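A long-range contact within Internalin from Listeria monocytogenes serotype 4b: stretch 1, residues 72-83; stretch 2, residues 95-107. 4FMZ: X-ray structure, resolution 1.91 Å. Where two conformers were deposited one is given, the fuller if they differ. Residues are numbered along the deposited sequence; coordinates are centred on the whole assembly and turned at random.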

# COMPACT_ATOMS: atom_id res chain seq x y z
N ASN A 72 14.42 -9.23 -9.58
CA ASN A 72 13.94 -9.30 -8.21
C ASN A 72 15.12 -9.61 -7.26
O ASN A 72 15.60 -10.75 -7.22
CB ASN A 72 12.81 -10.33 -8.07
CG ASN A 72 12.29 -10.52 -6.67
OD1 ASN A 72 12.79 -9.96 -5.69
ND2 ASN A 72 11.30 -11.38 -6.54
N LEU A 73 15.54 -8.60 -6.50
CA LEU A 73 16.62 -8.73 -5.53
C LEU A 73 16.12 -8.38 -4.12
O LEU A 73 16.87 -7.85 -3.29
CB LEU A 73 17.82 -7.87 -5.92
CG LEU A 73 18.58 -8.29 -7.19
CD1 LEU A 73 19.56 -7.23 -7.58
CD2 LEU A 73 19.32 -9.63 -6.99
N ASN A 74 14.86 -8.76 -3.85
CA ASN A 74 14.19 -8.59 -2.55
C ASN A 74 14.95 -9.27 -1.44
O ASN A 74 15.45 -10.38 -1.66
CB ASN A 74 12.80 -9.24 -2.59
CG ASN A 74 11.67 -8.35 -2.90
OD1 ASN A 74 11.34 -7.44 -2.13
ND2 ASN A 74 10.98 -8.66 -3.98
N GLY A 75 14.98 -8.65 -0.26
CA GLY A 75 15.57 -9.25 0.93
C GLY A 75 17.03 -9.68 0.90
O GLY A 75 17.34 -10.82 1.24
N ASN A 76 17.94 -8.78 0.53
CA ASN A 76 19.38 -9.06 0.55
C ASN A 76 20.08 -7.99 1.42
O ASN A 76 19.44 -7.46 2.34
CB ASN A 76 19.95 -9.12 -0.88
CG ASN A 76 19.51 -10.34 -1.63
OD1 ASN A 76 19.91 -11.45 -1.32
ND2 ASN A 76 18.66 -10.16 -2.63
N GLN A 77 21.36 -7.68 1.14
CA GLN A 77 22.14 -6.69 1.90
C GLN A 77 22.76 -5.68 0.92
O GLN A 77 23.86 -5.18 1.16
CB GLN A 77 23.22 -7.38 2.77
CG GLN A 77 22.69 -8.43 3.76
CD GLN A 77 22.03 -7.81 4.96
OE1 GLN A 77 22.69 -7.28 5.86
NE2 GLN A 77 20.71 -7.89 5.02
N ILE A 78 22.05 -5.40 -0.18
CA ILE A 78 22.52 -4.48 -1.21
C ILE A 78 22.50 -3.04 -0.71
O ILE A 78 21.51 -2.60 -0.11
CB ILE A 78 21.70 -4.66 -2.52
CG1 ILE A 78 21.81 -6.13 -3.03
CG2 ILE A 78 22.16 -3.69 -3.62
CD1 ILE A 78 20.62 -6.60 -3.85
N THR A 79 23.62 -2.31 -0.93
CA THR A 79 23.76 -0.89 -0.58
C THR A 79 23.96 -0.08 -1.85
O THR A 79 23.26 0.91 -2.05
CB THR A 79 24.92 -0.65 0.41
OG1 THR A 79 26.12 -1.22 -0.10
CG2 THR A 79 24.63 -1.19 1.80
N ASP A 80 24.89 -0.49 -2.72
CA ASP A 80 25.24 0.20 -3.96
C ASP A 80 24.55 -0.45 -5.17
O ASP A 80 24.83 -1.60 -5.51
CB ASP A 80 26.78 0.18 -4.13
CG ASP A 80 27.33 0.98 -5.29
OD1 ASP A 80 26.54 1.66 -5.97
OD2 ASP A 80 28.56 0.95 -5.50
N ILE A 81 23.70 0.32 -5.86
CA ILE A 81 22.99 -0.17 -7.04
C ILE A 81 23.54 0.46 -8.34
O ILE A 81 22.89 0.30 -9.38
CB ILE A 81 21.44 -0.02 -6.94
CG1 ILE A 81 21.01 1.40 -6.56
CG2 ILE A 81 20.85 -1.06 -5.97
CD1 ILE A 81 19.64 1.79 -7.08
N SER A 82 24.75 1.12 -8.31
CA SER A 82 25.36 1.73 -9.49
C SER A 82 25.49 0.73 -10.68
O SER A 82 25.25 1.15 -11.80
CB SER A 82 26.71 2.37 -9.18
OG SER A 82 27.60 1.47 -8.55
N PRO A 83 25.77 -0.60 -10.50
CA PRO A 83 25.84 -1.49 -11.69
C PRO A 83 24.52 -1.61 -12.48
O PRO A 83 24.55 -2.13 -13.59
CB PRO A 83 26.24 -2.85 -11.10
CG PRO A 83 26.90 -2.52 -9.82
CD PRO A 83 26.10 -1.38 -9.29
N ILE A 95 13.60 -4.21 -5.42
CA ILE A 95 14.82 -4.13 -4.61
C ILE A 95 14.51 -3.66 -3.20
O ILE A 95 15.35 -3.01 -2.57
CB ILE A 95 15.95 -3.29 -5.27
CG1 ILE A 95 15.40 -2.00 -5.93
CG2 ILE A 95 16.73 -4.14 -6.26
CD1 ILE A 95 16.50 -1.03 -6.50
N GLY A 96 13.33 -4.03 -2.71
CA GLY A 96 12.91 -3.75 -1.34
C GLY A 96 13.64 -4.65 -0.35
O GLY A 96 14.26 -5.63 -0.76
N THR A 97 13.55 -4.33 0.95
CA THR A 97 14.18 -5.04 2.09
C THR A 97 15.71 -5.23 1.85
O THR A 97 16.25 -6.33 1.96
CB THR A 97 13.43 -6.35 2.48
OG1 THR A 97 13.16 -7.14 1.33
CG2 THR A 97 12.12 -6.09 3.20
N ASN A 98 16.38 -4.14 1.50
CA ASN A 98 17.83 -4.08 1.31
C ASN A 98 18.34 -2.91 2.15
O ASN A 98 17.62 -2.46 3.06
CB ASN A 98 18.18 -3.95 -0.18
CG ASN A 98 18.21 -5.27 -0.90
OD1 ASN A 98 19.11 -6.07 -0.69
ND2 ASN A 98 17.22 -5.54 -1.74
N LYS A 99 19.54 -2.41 1.88
CA LYS A 99 20.11 -1.30 2.65
C LYS A 99 20.40 -0.12 1.71
O LYS A 99 21.35 0.63 1.94
CB LYS A 99 21.39 -1.76 3.36
CG LYS A 99 21.16 -2.75 4.49
CD LYS A 99 22.46 -3.46 4.86
CE LYS A 99 22.51 -3.90 6.31
NZ LYS A 99 21.52 -4.96 6.63
N ILE A 100 19.56 0.05 0.66
CA ILE A 100 19.74 1.08 -0.35
C ILE A 100 19.36 2.47 0.20
O ILE A 100 18.30 2.64 0.81
CB ILE A 100 18.95 0.73 -1.66
CG1 ILE A 100 19.53 -0.54 -2.34
CG2 ILE A 100 18.97 1.90 -2.65
CD1 ILE A 100 18.49 -1.40 -3.03
N THR A 101 20.24 3.46 -0.03
CA THR A 101 20.01 4.84 0.39
C THR A 101 20.02 5.74 -0.86
O THR A 101 19.09 6.52 -1.06
CB THR A 101 21.03 5.29 1.45
OG1 THR A 101 22.35 5.11 0.93
CG2 THR A 101 20.90 4.49 2.74
N ASP A 102 21.04 5.61 -1.71
CA ASP A 102 21.22 6.37 -2.94
C ASP A 102 20.61 5.63 -4.13
O ASP A 102 21.06 4.53 -4.46
CB ASP A 102 22.73 6.63 -3.17
CG ASP A 102 23.08 7.58 -4.30
OD1 ASP A 102 22.21 7.82 -5.17
OD2 ASP A 102 24.24 8.05 -4.35
N ILE A 103 19.61 6.25 -4.79
CA ILE A 103 18.97 5.63 -5.96
C ILE A 103 19.30 6.38 -7.27
O ILE A 103 18.57 6.22 -8.25
CB ILE A 103 17.45 5.42 -5.80
CG1 ILE A 103 16.69 6.74 -5.43
CG2 ILE A 103 17.17 4.29 -4.81
CD1 ILE A 103 15.22 6.68 -5.70
N SER A 104 20.44 7.12 -7.31
CA SER A 104 20.93 7.84 -8.50
C SER A 104 20.96 6.96 -9.74
O SER A 104 20.58 7.41 -10.82
CB SER A 104 22.33 8.40 -8.27
OG SER A 104 22.33 9.43 -7.29
N ALA A 105 21.35 5.68 -9.58
CA ALA A 105 21.48 4.70 -10.66
C ALA A 105 20.17 4.38 -11.38
O ALA A 105 20.21 3.81 -12.46
CB ALA A 105 22.07 3.42 -10.11
N LEU A 106 19.01 4.77 -10.82
CA LEU A 106 17.73 4.49 -11.49
C LEU A 106 17.33 5.58 -12.48
O LEU A 106 16.36 5.39 -13.23
CB LEU A 106 16.62 4.32 -10.45
CG LEU A 106 16.85 3.31 -9.32
CD1 LEU A 106 15.63 3.22 -8.41
CD2 LEU A 106 17.19 1.93 -9.87
N GLN A 107 18.05 6.72 -12.48
CA GLN A 107 17.67 7.91 -13.26
C GLN A 107 17.48 7.67 -14.77
O GLN A 107 16.59 8.28 -15.33
CB GLN A 107 18.62 9.09 -13.02
CG GLN A 107 20.05 8.95 -13.55
CD GLN A 107 21.06 9.74 -12.74
OE1 GLN A 107 20.79 10.82 -12.21
NE2 GLN A 107 22.27 9.21 -12.62
O HOH W 1 10.68 -5.34 -3.24
O HOH W 2 10.73 -6.65 0.28
O HOH W 3 22.89 3.28 -1.42
O HOH W 4 23.64 3.25 -5.01

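Stretches 72-83 and 95-107 of this internalin run side by side and together bury 806 Å² of surface. At the start of stretch 2, Ile 95 points its CA-to-CB bond away from stretch 1, but its branches still make contact: CG2 lies 3.9 Å from CB of Leu 73, and CD1 lies 4.3 Å from CD1 of Ile 81. Gly 96 works through its backbone. Its O accepts a hydrogen bond from N of Gly 75 (3.1 Å) and a CA-H...O contact from CA of Asn 74 (3.5 Å), while water 1 links its N (3.0 Å) to OD1 of Asn 74 (2.5 Å). Thr 97 turns OG1 back onto O of Gly 96 in a 2.8 Å hydrogen bond; water 2 donates to this OG1 (2.7 Å) and to OD1 of Asn 74 (2.6 Å). Across from it, Gly 75 has a positive phi, which favours glycine, and its CA approaches O of Thr 97 to 3.2 Å in a second CA-H...O contact.

Asn 98 is the buried polar clasp. Its amide offers both a donor and an acceptor to backbone groups: ND2 donates to O of Leu 73 (2.8 Å, nearly straight), and OD1 accepts from N of Ile 78 (3.1 Å) and, weakly, from N of Asn 76 (3.2 Å). Lys 99 follows with a backbone bond, N to O of Ile 78 (2.8 Å), and its long, exposed side chain lets NZ donate to OE1 of Gln 77 (2.7 Å). Along the way, its CB packs against CG2 of Thr 79 (3.6 Å).

From Ile 100 onward apolar contacts and water take over. CG1 of Ile 100 meets CG2 of Ile 78 at 4.3 Å, and its CD1 meets CG2 of Ile 81 at 3.8 Å. Water 3 joins N of Asp 102 (3.0 Å) to O of Thr 79 (2.5 Å); water 4 joins O of Asp 102 (2.9 Å) to N of Ile 81 (3.1 Å). Ile 81, pointing toward stretch 2, is its most covered partner: CD1 lies 4.2 Å from CG2 of Ile 103, 4.2 Å from CB of Ala 105 and 3.7 Å from CD2 of Leu 106. The small Ala 105 fits closely, its CB 3.3 Å from O of Ile 81.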